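Local coordinates for sensor protein (Geobacter sulfurreducens, PDB 3H7M) that probably serves as the extracytoplasmic sensor domain, resembling periplasmic solute-binding proteins, of a membrane histidine kinase that passes phosphate to a protein histidine, at residues I127-L132 / K139-T144; P145-A150 / M170-E175; D149-L154 / A162-V167. All coordinates share one frame; numbering follows the deposited sequence. Where two conformers were deposited one is given.

Contact 1: I127-L132 / K139-T144; sequences IMHEYL and KDLVLT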
ATOM      1  N   ILE A 127      -4.737   0.102  -7.208  1.00 51.90           N
ATOM      2  CA  ILE A 127      -4.859  -0.976  -8.179  1.00 48.43           C
ATOM      3  C   ILE A 127      -6.307  -1.424  -8.389  1.00 55.38           C
ATOM      4  O   ILE A 127      -6.692  -1.807  -9.500  1.00 63.17           O
ATOM      5  CB  ILE A 127      -3.962  -2.199  -7.761  1.00 54.05           C
ATOM      6  CG1 ILE A 127      -2.818  -2.409  -8.755  1.00 53.50           C
ATOM      7  CG2 ILE A 127      -4.760  -3.488  -7.790  1.00 58.50           C
ATOM      8  CD1 ILE A 127      -1.989  -1.192  -9.043  1.00 48.48           C
ATOM      9  N   MET A 128      -7.129  -1.373  -7.346  1.00 51.61           N
ATOM     10  CA  MET A 128      -8.506  -1.824  -7.504  1.00 49.20           C
ATOM     11  C   MET A 128      -9.408  -0.797  -8.160  1.00 48.85           C
ATOM     12  O   MET A 128     -10.430  -1.137  -8.754  1.00 46.10           O
ATOM     13  CB  MET A 128      -9.072  -2.239  -6.160  1.00 54.53           C
ATOM     14  CG  MET A 128      -8.570  -3.604  -5.718  1.00 58.63           C
ATOM     15  SD  MET A 128      -9.160  -4.970  -6.778  1.00 67.72           S
ATOM     16  CE  MET A 128     -10.864  -4.513  -6.953  1.00 20.63           C
ATOM     17  N   HIS A 129      -9.033   0.466  -8.049  1.00 46.49           N
ATOM     18  CA  HIS A 129      -9.822   1.501  -8.671  1.00 50.07           C
ATOM     19  C   HIS A 129      -9.670   1.198 -10.165  1.00 61.23           C
ATOM     20  O   HIS A 129     -10.633   0.808 -10.846  1.00 61.08           O
ATOM     21  CB  HIS A 129      -9.249   2.877  -8.316  1.00 45.86           C
ATOM     22  CG  HIS A 129      -9.991   4.015  -8.944  1.00 49.78           C
ATOM     23  ND1 HIS A 129      -9.562   5.325  -8.854  1.00 50.73           N
ATOM     24  CD2 HIS A 129     -11.123   4.037  -9.692  1.00 40.33           C
ATOM     25  CE1 HIS A 129     -10.399   6.104  -9.519  1.00 48.14           C
ATOM     26  NE2 HIS A 129     -11.354   5.349 -10.036  1.00 45.03           N
ATOM     27  N   GLU A 130      -8.442   1.338 -10.659  1.00 64.58           N
ATOM     28  CA  GLU A 130      -8.145   1.056 -12.061  1.00 69.04           C
ATOM     29  C   GLU A 130      -8.770  -0.270 -12.488  1.00 67.92           C
ATOM     30  O   GLU A 130      -9.462  -0.347 -13.506  1.00 68.42           O
ATOM     31  CB  GLU A 130      -6.634   0.984 -12.286  1.00 73.26           C
ATOM     32  CG  GLU A 130      -5.890   2.290 -12.075  1.00 80.07           C
ATOM     33  CD  GLU A 130      -4.382   2.094 -12.064  1.00 88.91           C
ATOM     34  OE1 GLU A 130      -3.874   1.349 -12.932  1.00 93.50           O
ATOM     35  OE2 GLU A 130      -3.704   2.687 -11.197  1.00 88.05           O
ATOM     36  N   TYR A 131      -8.549  -1.307 -11.690  1.00 59.72           N
ATOM     37  CA  TYR A 131      -9.073  -2.620 -12.030  1.00 61.15           C
ATOM     38  C   TYR A 131     -10.584  -2.728 -12.173  1.00 64.00           C
ATOM     39  O   TYR A 131     -11.075  -3.468 -13.020  1.00 74.38           O
ATOM     40  CB  TYR A 131      -8.577  -3.656 -11.021  1.00 53.84           C
ATOM     41  CG  TYR A 131      -9.041  -5.068 -11.315  1.00 59.15           C
ATOM     42  CD1 TYR A 131     -10.281  -5.536 -10.858  1.00 56.95           C
ATOM     43  CD2 TYR A 131      -8.235  -5.948 -12.049  1.00 61.62           C
ATOM     44  CE1 TYR A 131     -10.700  -6.852 -11.121  1.00 55.37           C
ATOM     45  CE2 TYR A 131      -8.643  -7.259 -12.322  1.00 46.94           C
ATOM     46  CZ  TYR A 131      -9.868  -7.701 -11.855  1.00 57.60           C
ATOM     47  OH  TYR A 131     -10.244  -8.992 -12.114  1.00 60.24           O
ATOM     48  N   LEU A 132     -11.342  -2.013 -11.354  1.00 64.26           N
ATOM     49  CA  LEU A 132     -12.793  -2.124 -11.465  1.00 60.80           C
ATOM     50  C   LEU A 132     -13.369  -1.143 -12.475  1.00 52.00           C
ATOM     51  O   LEU A 132     -14.501  -1.298 -12.929  1.00 50.78           O
ATOM     52  CB  LEU A 132     -13.461  -1.924 -10.101  1.00 58.25           C
ATOM     53  CG  LEU A 132     -13.262  -2.997  -9.029  1.00 59.72           C
ATOM     54  CD1 LEU A 132     -13.985  -2.550  -7.764  1.00 50.70           C
ATOM     55  CD2 LEU A 132     -13.788  -4.359  -9.504  1.00 52.12           C
ATOM     56  N   LYS A 139     -19.403   3.720 -12.527  1.00 72.84           N
ATOM     57  CA  LYS A 139     -20.590   4.503 -12.176  1.00 73.86           C
ATOM     58  C   LYS A 139     -21.037   4.208 -10.751  1.00 73.33           C
ATOM     59  O   LYS A 139     -21.404   5.108 -10.006  1.00 70.57           O
ATOM     60  CB  LYS A 139     -21.749   4.204 -13.138  1.00 72.46           C
ATOM     61  CG  LYS A 139     -22.096   2.727 -13.223  1.00 74.71           C
ATOM     62  CD  LYS A 139     -23.551   2.473 -13.576  1.00 72.43           C
ATOM     63  CE  LYS A 139     -23.817   0.966 -13.593  1.00 79.13           C
ATOM     64  NZ  LYS A 139     -25.224   0.576 -13.228  1.00 82.01           N
ATOM     65  N   ASP A 140     -20.997   2.934 -10.385  1.00 74.40           N
ATOM     66  CA  ASP A 140     -21.417   2.485  -9.069  1.00 72.27           C
ATOM     67  C   ASP A 140     -20.321   2.519  -8.022  1.00 73.13           C
ATOM     68  O   ASP A 140     -20.328   1.676  -7.125  1.00 75.53           O
ATOM     69  CB  ASP A 140     -21.933   1.052  -9.155  1.00 77.43           C
ATOM     70  CG  ASP A 140     -23.345   0.967  -9.664  1.00 83.56           C
ATOM     71  OD1 ASP A 140     -23.756  -0.142 -10.072  1.00 86.56           O
ATOM     72  OD2 ASP A 140     -24.049   1.999  -9.642  1.00 86.36           O
ATOM     73  N   LEU A 141     -19.386   3.461  -8.102  1.00 64.06           N
ATOM     74  CA  LEU A 141     -18.342   3.460  -7.100  1.00 56.82           C
ATOM     75  C   LEU A 141     -17.814   4.804  -6.613  1.00 63.12           C
ATOM     76  O   LEU A 141     -17.549   5.717  -7.395  1.00 68.05           O
ATOM     77  CB  LEU A 141     -17.198   2.559  -7.559  1.00 55.96           C
ATOM     78  CG  LEU A 141     -16.316   2.895  -8.751  1.00 59.63           C
ATOM     79  CD1 LEU A 141     -15.378   4.029  -8.380  1.00 61.91           C
ATOM     80  CD2 LEU A 141     -15.508   1.663  -9.131  1.00 55.15           C
ATOM     81  N   VAL A 142     -17.669   4.899  -5.291  1.00 61.05           N
ATOM     82  CA  VAL A 142     -17.208   6.106  -4.611  1.00 55.69           C
ATOM     83  C   VAL A 142     -15.714   6.036  -4.301  1.00 54.69           C
ATOM     84  O   VAL A 142     -15.213   5.025  -3.804  1.00 55.02           O
ATOM     85  CB  VAL A 142     -18.032   6.310  -3.306  1.00 55.21           C
ATOM     86  CG1 VAL A 142     -18.045   5.026  -2.518  1.00 57.73           C
ATOM     87  CG2 VAL A 142     -17.461   7.455  -2.473  1.00 44.48           C
ATOM     88  N   LEU A 143     -15.013   7.124  -4.599  1.00 54.39           N
ATOM     89  CA  LEU A 143     -13.570   7.194  -4.409  1.00 57.26           C
ATOM     90  C   LEU A 143     -13.168   7.939  -3.159  1.00 55.07           C
ATOM     91  O   LEU A 143     -13.576   9.079  -2.944  1.00 52.88           O
ATOM     92  CB  LEU A 143     -12.916   7.874  -5.617  1.00 60.44           C
ATOM     93  CG  LEU A 143     -13.366   7.367  -6.987  1.00 68.21           C
ATOM     94  CD1 LEU A 143     -12.622   8.118  -8.086  1.00 63.42           C
ATOM     95  CD2 LEU A 143     -13.116   5.864  -7.074  1.00 64.23           C
ATOM     96  N   THR A 144     -12.315   7.315  -2.360  1.00 51.25           N
ATOM     97  CA  THR A 144     -11.881   7.936  -1.121  1.00 51.53           C
ATOM     98  C   THR A 144     -10.368   8.151  -1.055  1.00 49.74           C
ATOM     99  O   THR A 144      -9.582   7.389  -1.625  1.00 54.10           O
ATOM    100  CB  THR A 144     -12.307   7.082   0.074  1.00 53.49           C
ATOM    101  OG1 THR A 144     -11.346   6.043   0.279  1.00 52.34           O
ATOM    102  CG2 THR A 144     -13.675   6.432  -0.199  1.00 49.14           C
TER
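In the beta-alpha-beta unit built from strand 120-123, helix 127-133 and strand 141-144, H129 on the helix meets L143 on the last strand, while L132, one turn further on, meets L141. The imidazole is the main point of contact. With CG anti to the backbone N (chi1 179°), the ring reaches out from the helix to the strand, and the two side chains cross at about a right angle. L143 CD2 sits over one ring face, 3.6 Å from the H129 ring centroid and 17° off the ring normal, a CH-pi contact offset toward the ring's rim. The other methyl stands beyond the rim at CE1, L143 CD1 lying 3.3 Å from H129 CE1, a close approach. L141 CD1 comes obliquely to the ring at a looser 4.5 Å from H129 CD2.

One turn along the helix the contact is purely aliphatic: L132 CB packs 4.2 Å from L141 CD2. L122 of the first strand touches H129, L132 and L143, filling in beneath the helix, and H129 ND1 has a weak hydrogen bond with D125 N that may steady the ring's rotation. Replacing the imidazole of H129 with the methyl of an alanine would probably leave L143 CD2 without the ring face it covers and open a gap between helix and strand.

Helix and strand run nearly antiparallel, at 155°, as is typical of the returning helix in a beta-alpha-beta crossover, here linking two neighbouring parallel strands of the main sheet in a fold of the periplasmic binding protein type.

Contact 2: P145-A150 / M170-E175; sequences PTPADA and MYIIRE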
ATOM      1  N   PRO A 145      -9.947   9.204  -0.348  1.00 45.19           N
ATOM      2  CA  PRO A 145      -8.545   9.587  -0.161  1.00 42.35           C
ATOM      3  C   PRO A 145      -7.728   8.489   0.517  1.00 45.97           C
ATOM      4  O   PRO A 145      -6.526   8.373   0.299  1.00 40.50           O
ATOM      5  CB  PRO A 145      -8.647  10.834   0.704  1.00 46.66           C
ATOM      6  CG  PRO A 145     -10.004  11.381   0.371  1.00 44.81           C
ATOM      7  CD  PRO A 145     -10.848  10.157   0.315  1.00 31.90           C
ATOM      8  N   THR A 146      -8.381   7.683   1.351  1.00 45.56           N
ATOM      9  CA  THR A 146      -7.669   6.600   2.033  1.00 40.72           C
ATOM     10  C   THR A 146      -8.556   5.399   2.113  1.00 36.21           C
ATOM     11  O   THR A 146      -9.772   5.508   2.035  1.00 41.20           O
ATOM     12  CB  THR A 146      -7.326   6.941   3.494  1.00 45.17           C
ATOM     13  OG1 THR A 146      -8.542   6.940   4.273  1.00 39.75           O
ATOM     14  CG2 THR A 146      -6.618   8.313   3.592  1.00 28.95           C
ATOM     15  N   PRO A 147      -7.960   4.222   2.283  1.00 36.49           N
ATOM     16  CA  PRO A 147      -8.812   3.037   2.381  1.00 39.07           C
ATOM     17  C   PRO A 147      -9.705   3.099   3.638  1.00 40.61           C
ATOM     18  O   PRO A 147     -10.845   2.628   3.624  1.00 35.79           O
ATOM     19  CB  PRO A 147      -7.812   1.882   2.416  1.00 39.90           C
ATOM     20  CG  PRO A 147      -6.523   2.516   2.871  1.00 40.70           C
ATOM     21  CD  PRO A 147      -6.532   3.871   2.248  1.00 36.43           C
ATOM     22  N   ALA A 148      -9.184   3.693   4.713  1.00 43.97           N
ATOM     23  CA  ALA A 148      -9.936   3.808   5.956  1.00 43.53           C
ATOM     24  C   ALA A 148     -11.195   4.643   5.701  1.00 44.93           C
ATOM     25  O   ALA A 148     -12.267   4.329   6.227  1.00 36.48           O
ATOM     26  CB  ALA A 148      -9.070   4.443   7.051  1.00 34.24           C
ATOM     27  N   ASP A 149     -11.077   5.692   4.889  1.00 43.74           N
ATOM     28  CA  ASP A 149     -12.253   6.498   4.579  1.00 40.97           C
ATOM     29  C   ASP A 149     -13.261   5.634   3.851  1.00 40.27           C
ATOM     30  O   ASP A 149     -14.467   5.794   4.010  1.00 42.38           O
ATOM     31  CB  ASP A 149     -11.898   7.706   3.731  1.00 39.26           C
ATOM     32  CG  ASP A 149     -11.439   8.857   4.569  1.00 46.14           C
ATOM     33  OD1 ASP A 149     -12.027   9.031   5.659  1.00 47.98           O
ATOM     34  OD2 ASP A 149     -10.517   9.588   4.151  1.00 51.19           O
ATOM     35  N   ALA A 150     -12.767   4.695   3.064  1.00 34.33           N
ATOM     36  CA  ALA A 150     -13.685   3.810   2.381  1.00 37.95           C
ATOM     37  C   ALA A 150     -14.434   2.986   3.432  1.00 38.46           C
ATOM     38  O   ALA A 150     -15.649   2.853   3.378  1.00 36.87           O
ATOM     39  CB  ALA A 150     -12.932   2.881   1.446  1.00 27.82           C
ATOM     40  N   MET A 170      -8.114  -4.947   8.118  1.00 34.09           N
ATOM     41  CA  MET A 170      -8.201  -5.439   9.475  1.00 32.19           C
ATOM     42  C   MET A 170      -7.567  -4.460  10.455  1.00 34.66           C
ATOM     43  O   MET A 170      -8.140  -4.173  11.493  1.00 41.36           O
ATOM     44  CB  MET A 170      -7.530  -6.797   9.567  1.00 38.13           C
ATOM     45  CG  MET A 170      -8.124  -7.815   8.589  1.00 46.93           C
ATOM     46  SD  MET A 170      -9.954  -7.726   8.546  1.00 47.78           S
ATOM     47  CE  MET A 170     -10.400  -8.671   9.991  1.00 47.94           C
ATOM     48  N   TYR A 171      -6.396  -3.925  10.133  1.00 32.97           N
ATOM     49  CA  TYR A 171      -5.772  -2.985  11.057  1.00 34.14           C
ATOM     50  C   TYR A 171      -6.635  -1.780  11.262  1.00 32.13           C
ATOM     51  O   TYR A 171      -6.735  -1.256  12.363  1.00 35.56           O
ATOM     52  CB  TYR A 171      -4.401  -2.521  10.572  1.00 32.57           C
ATOM     53  CG  TYR A 171      -3.310  -3.511  10.907  1.00 43.12           C
ATOM     54  CD1 TYR A 171      -3.164  -4.695  10.186  1.00 39.85           C
ATOM     55  CD2 TYR A 171      -2.437  -3.278  11.971  1.00 39.97           C
ATOM     56  CE1 TYR A 171      -2.167  -5.630  10.514  1.00 41.73           C
ATOM     57  CE2 TYR A 171      -1.440  -4.204  12.306  1.00 49.62           C
ATOM     58  CZ  TYR A 171      -1.311  -5.374  11.573  1.00 47.58           C
ATOM     59  OH  TYR A 171      -0.330  -6.281  11.904  1.00 45.53           O
ATOM     60  N   ILE A 172      -7.269  -1.336  10.191  1.00 32.75           N
ATOM     61  CA  ILE A 172      -8.109  -0.169  10.280  1.00 32.08           C
ATOM     62  C   ILE A 172      -9.378  -0.442  11.080  1.00 33.22           C
ATOM     63  O   ILE A 172      -9.842   0.405  11.831  1.00 32.51           O
ATOM     64  CB  ILE A 172      -8.478   0.327   8.877  1.00 37.56           C
ATOM     65  CG1 ILE A 172      -7.248   0.966   8.227  1.00 39.85           C
ATOM     66  CG2 ILE A 172      -9.583   1.341   8.959  1.00 31.10           C
ATOM     67  CD1 ILE A 172      -7.387   1.226   6.728  1.00 46.38           C
ATOM     68  N   ILE A 173      -9.923  -1.639  10.921  1.00 29.41           N
ATOM     69  CA  ILE A 173     -11.141  -1.982  11.601  1.00 32.96           C
ATOM     70  C   ILE A 173     -10.903  -1.924  13.091  1.00 31.81           C
ATOM     71  O   ILE A 173     -11.757  -1.454  13.844  1.00 32.57           O
ATOM     72  CB  ILE A 173     -11.629  -3.378  11.182  1.00 30.60           C
ATOM     73  CG1 ILE A 173     -12.350  -3.280   9.841  1.00 32.98           C
ATOM     74  CG2 ILE A 173     -12.569  -3.945  12.222  1.00 35.55           C
ATOM     75  CD1 ILE A 173     -12.740  -4.627   9.283  1.00 33.54           C
ATOM     76  N   ARG A 174      -9.730  -2.382  13.504  1.00 33.98           N
ATOM     77  CA  ARG A 174      -9.376  -2.383  14.910  1.00 33.83           C
ATOM     78  C   ARG A 174      -9.097  -0.978  15.427  1.00 38.98           C
ATOM     79  O   ARG A 174      -9.626  -0.558  16.446  1.00 46.42           O
ATOM     80  CB  ARG A 174      -8.147  -3.248  15.144  1.00 38.07           C
ATOM     81  CG  ARG A 174      -7.722  -3.242  16.589  1.00 42.81           C
ATOM     82  CD  ARG A 174      -6.550  -4.149  16.857  1.00 47.72           C
ATOM     83  NE  ARG A 174      -5.303  -3.541  16.422  1.00 50.25           N
ATOM     84  CZ  ARG A 174      -4.113  -4.085  16.636  1.00 64.67           C
ATOM     85  NH1 ARG A 174      -4.036  -5.241  17.289  1.00 70.69           N
ATOM     86  NH2 ARG A 174      -3.010  -3.496  16.180  1.00 65.80           N
ATOM     87  N   GLU A 175      -8.285  -0.237  14.704  1.00 34.16           N
ATOM     88  CA  GLU A 175      -7.932   1.091  15.143  1.00 40.87           C
ATOM     89  C   GLU A 175      -9.074   2.087  15.190  1.00 41.32           C
ATOM     90  O   GLU A 175      -9.210   2.874  16.134  1.00 42.19           O
ATOM     91  CB  GLU A 175      -6.822   1.651  14.260  1.00 37.81           C
ATOM     92  CG  GLU A 175      -6.583   3.130  14.488  1.00 54.30           C
ATOM     93  CD  GLU A 175      -5.179   3.556  14.127  1.00 61.14           C
ATOM     94  OE1 GLU A 175      -4.251   3.082  14.809  1.00 66.86           O
ATOM     95  OE2 GLU A 175      -5.002   4.352  13.173  1.00 56.59           O
TER
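I172 turns its CG1 branch anti to its carbonyl carbon (chi1 -72°) and then stays extended to CD1 (chi2 167°), which carries the terminal methyl across to A148 and P147. The same rotation sets CG2 anti to the backbone N, so that both branches of the isoleucine face the first turn of helix 147-155. They straddle a single methyl: A148 CB is 3.6 Å from I172 CD1 and 3.7 Å from I172 CG2. The CD1 end also reaches the backbone, with A148 N 3.7 Å from I172 CD1, so the small alanine lets the isoleucine come close to the helix itself. P147 adds a lighter contact, its CG lying 4.2 Å from I172 CD1, with the ring and the isoleucine crossing at about a right angle.

The contact thus joins the N-terminal turn of helix 147-155 to the later part of helix 166-175, two helices of the same lobe of a fold resembling periplasmic binding proteins. That first turn carries its own N-terminal cap. T146 is the N-cap residue, and D149 N donates to T146 OG1 at 2.9 Å with an N-H...O angle of 157°, satisfying an amide that has no acceptor earlier in the helix; a weak, longer bond runs from T146 OG1 to D149 OD2. P147 follows directly, at a position where a proline costs the helix no hydrogen bond. Around the contact, P147 also touches Y21 and H123, A148 touches N176, and the OH of Y171, the residue before I172, is hydrogen-bonded to L229 O.

Contact 3: D149-L154 / A162-V167; sequences DALRLL and AVVAMV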
ATOM      1  N   ASP A 149     -11.077   5.692   4.889  1.00 43.74           N
ATOM      2  CA  ASP A 149     -12.253   6.498   4.579  1.00 40.97           C
ATOM      3  C   ASP A 149     -13.261   5.634   3.851  1.00 40.27           C
ATOM      4  O   ASP A 149     -14.467   5.794   4.010  1.00 42.38           O
ATOM      5  CB  ASP A 149     -11.898   7.706   3.731  1.00 39.26           C
ATOM      6  CG  ASP A 149     -11.439   8.857   4.569  1.00 46.14           C
ATOM      7  OD1 ASP A 149     -12.027   9.031   5.659  1.00 47.98           O
ATOM      8  OD2 ASP A 149     -10.517   9.588   4.151  1.00 51.19           O
ATOM      9  N   ALA A 150     -12.767   4.695   3.064  1.00 34.33           N
ATOM     10  CA  ALA A 150     -13.685   3.810   2.381  1.00 37.95           C
ATOM     11  C   ALA A 150     -14.434   2.986   3.432  1.00 38.46           C
ATOM     12  O   ALA A 150     -15.649   2.853   3.378  1.00 36.87           O
ATOM     13  CB  ALA A 150     -12.932   2.881   1.446  1.00 27.82           C
ATOM     14  N   LEU A 151     -13.688   2.420   4.378  1.00 36.43           N
ATOM     15  CA  LEU A 151     -14.276   1.582   5.407  1.00 40.73           C
ATOM     16  C   LEU A 151     -15.208   2.350   6.363  1.00 41.44           C
ATOM     17  O   LEU A 151     -16.165   1.799   6.882  1.00 42.11           O
ATOM     18  CB  LEU A 151     -13.158   0.854   6.159  1.00 38.85           C
ATOM     19  CG  LEU A 151     -12.392  -0.123   5.244  1.00 47.19           C
ATOM     20  CD1 LEU A 151     -11.214  -0.736   5.976  1.00 39.15           C
ATOM     21  CD2 LEU A 151     -13.323  -1.239   4.763  1.00 41.01           C
ATOM     22  N   ARG A 152     -14.943   3.630   6.571  1.00 38.15           N
ATOM     23  CA  ARG A 152     -15.794   4.417   7.434  1.00 36.60           C
ATOM     24  C   ARG A 152     -17.152   4.589   6.789  1.00 38.48           C
ATOM     25  O   ARG A 152     -18.171   4.486   7.455  1.00 35.84           O
ATOM     26  CB  ARG A 152     -15.170   5.784   7.692  1.00 33.52           C
ATOM     27  CG  ARG A 152     -14.011   5.712   8.643  1.00 44.13           C
ATOM     28  CD  ARG A 152     -13.152   6.947   8.634  1.00 43.18           C
ATOM     29  NE  ARG A 152     -11.942   6.716   9.427  1.00 43.97           N
ATOM     30  CZ  ARG A 152     -10.746   7.236   9.158  1.00 37.96           C
ATOM     31  NH1 ARG A 152     -10.588   8.016   8.106  1.00 29.77           N
ATOM     32  NH2 ARG A 152      -9.711   6.989   9.950  1.00 35.10           N
ATOM     33  N   LEU A 153     -17.161   4.855   5.486  1.00 44.21           N
ATOM     34  CA  LEU A 153     -18.410   5.060   4.758  1.00 38.86           C
ATOM     35  C   LEU A 153     -19.215   3.782   4.802  1.00 43.96           C
ATOM     36  O   LEU A 153     -20.420   3.796   5.015  1.00 48.32           O
ATOM     37  CB  LEU A 153     -18.139   5.433   3.308  1.00 44.45           C
ATOM     38  CG  LEU A 153     -19.419   5.710   2.513  1.00 52.09           C
ATOM     39  CD1 LEU A 153     -20.008   7.027   2.960  1.00 39.10           C
ATOM     40  CD2 LEU A 153     -19.113   5.764   1.022  1.00 48.79           C
ATOM     41  N   LEU A 154     -18.551   2.663   4.600  1.00 30.19           N
ATOM     42  CA  LEU A 154     -19.260   1.409   4.667  1.00 32.01           C
ATOM     43  C   LEU A 154     -19.865   1.235   6.069  1.00 40.96           C
ATOM     44  O   LEU A 154     -21.028   0.858   6.227  1.00 38.27           O
ATOM     45  CB  LEU A 154     -18.290   0.283   4.414  1.00 28.88           C
ATOM     46  CG  LEU A 154     -18.864  -1.122   4.454  1.00 37.38           C
ATOM     47  CD1 LEU A 154     -19.825  -1.332   3.256  1.00 36.23           C
ATOM     48  CD2 LEU A 154     -17.697  -2.113   4.399  1.00 30.89           C
ATOM     49  N   ALA A 162     -17.165  -2.299   0.261  1.00 33.37           N
ATOM     50  CA  ALA A 162     -15.905  -1.592   0.096  1.00 32.85           C
ATOM     51  C   ALA A 162     -14.894  -2.659  -0.242  1.00 32.15           C
ATOM     52  O   ALA A 162     -14.993  -3.794   0.234  1.00 38.13           O
ATOM     53  CB  ALA A 162     -15.505  -0.867   1.371  1.00 26.23           C
ATOM     54  N   VAL A 163     -13.943  -2.298  -1.096  0.50 36.58           N
ATOM     55  CA  VAL A 163     -12.875  -3.205  -1.506  0.50 35.24           C
ATOM     56  C   VAL A 163     -11.550  -2.519  -1.182  0.50 39.89           C
ATOM     57  O   VAL A 163     -11.240  -1.458  -1.725  0.50 42.82           O
ATOM     58  CB  VAL A 163     -12.954  -3.510  -3.026  0.50 37.70           C
ATOM     59  CG1 VAL A 163     -11.639  -4.119  -3.507  0.50 33.61           C
ATOM     60  CG2 VAL A 163     -14.124  -4.472  -3.311  0.50  7.97           C
ATOM     61  N   VAL A 164     -10.780  -3.100  -0.268  1.00 41.00           N
ATOM     62  CA  VAL A 164      -9.501  -2.500   0.098  1.00 39.21           C
ATOM     63  C   VAL A 164      -8.562  -3.611   0.456  1.00 40.00           C
ATOM     64  O   VAL A 164      -8.982  -4.768   0.563  1.00 41.35           O
ATOM     65  CB  VAL A 164      -9.615  -1.538   1.302  1.00 43.86           C
ATOM     66  CG1 VAL A 164     -10.652  -0.483   1.039  1.00 47.51           C
ATOM     67  CG2 VAL A 164      -9.959  -2.310   2.548  1.00 43.66           C
ATOM     68  N   ALA A 165      -7.289  -3.267   0.630  1.00 34.32           N
ATOM     69  CA  ALA A 165      -6.306  -4.277   0.956  1.00 30.20           C
ATOM     70  C   ALA A 165      -6.691  -4.896   2.280  1.00 37.75           C
ATOM     71  O   ALA A 165      -6.982  -4.214   3.265  1.00 30.99           O
ATOM     72  CB  ALA A 165      -4.921  -3.669   1.030  1.00 28.86           C
ATOM     73  N   MET A 166      -6.704  -6.212   2.274  1.00 37.41           N
ATOM     74  CA  MET A 166      -7.051  -6.990   3.427  1.00 41.59           C
ATOM     75  C   MET A 166      -6.399  -6.575   4.754  1.00 44.15           C
ATOM     76  O   MET A 166      -7.082  -6.195   5.723  1.00 44.62           O
ATOM     77  CB  MET A 166      -6.711  -8.440   3.131  1.00 45.96           C
ATOM     78  CG  MET A 166      -6.860  -9.342   4.304  1.00 58.14           C
ATOM     79  SD  MET A 166      -8.558  -9.824   4.478  1.00 76.96           S
ATOM     80  CE  MET A 166      -8.510 -11.325   3.453  1.00 68.33           C
ATOM     81  N   VAL A 167      -5.079  -6.660   4.809  1.00 33.11           N
ATOM     82  CA  VAL A 167      -4.388  -6.372   6.044  1.00 37.46           C
ATOM     83  C   VAL A 167      -4.665  -4.967   6.540  1.00 29.64           C
ATOM     84  O   VAL A 167      -5.063  -4.762   7.682  1.00 38.20           O
ATOM     85  CB  VAL A 167      -2.898  -6.688   5.889  1.00 39.20           C
ATOM     86  CG1 VAL A 167      -2.105  -6.190   7.097  1.00 36.09           C
ATOM     87  CG2 VAL A 167      -2.756  -8.208   5.747  1.00 33.47           C
TER
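A150, L151 and L154 of helix 147-155 meet A162 and V164 of strand 161-165 mainly through apolar side chains, and all five residues are buried. A162 CB is the focus at one end: L154 CD2 lies 3.9 Å from it, and L151 CD2 comes to 4.1 Å from A162 CB. L154 gets there because its CG is anti to the backbone N (chi1 180°). At the other end V164 divides its methyls between two helix residues, CG1 lying 4.1 Å from A150 CB and CG2 4.0 Å from L151 CD1. The two methyls of L151 therefore span both strand residues.

The helix runs at 148° to the strand, close to antiparallel, as expected of a beta-alpha-beta connection. Strand 141-144 leads into this helix and strand 161-165 follows it; the two strands flank strand 120-123, so the crossover passes over that middle strand. V163 points to the other face of the sheet. F101 of strand 87-103 and L181 of strand 181-198 add to the apolar packing around L151.

Charged groups are kept to the helix's outer side. R152 NH1 makes a salt bridge with D149 OD1 at 3.0 Å; the oxygen lies at the guanidinium edge, in its plane, yet is approached from well above the carboxylate plane. R152 NH2 is hydrogen-bonded to N176 OD1.

Contact 1 closes before contacts 2 and 3 open along the chain, and the latter two start from helix 147-155, sharing D149 and A150. Their centres lie about 6 Å apart; that of contact 1 is about 16 Å from contact 2 and about 12 Å from contact 3. Strand 141-144 passes into helix 147-155, and T144 packs against D149 and A150. The main sheet separates contact 1 from contact 3: helix 127-133 covers one face and helix 147-155 the other, with M128 touching V163. Helix 166-175, following strand 161-165, packs beside helix 147-155 through contact 2, where I172 also touches L151. Together they hold part of one alpha/beta lobe, consistent with a periplasmic binding protein fold.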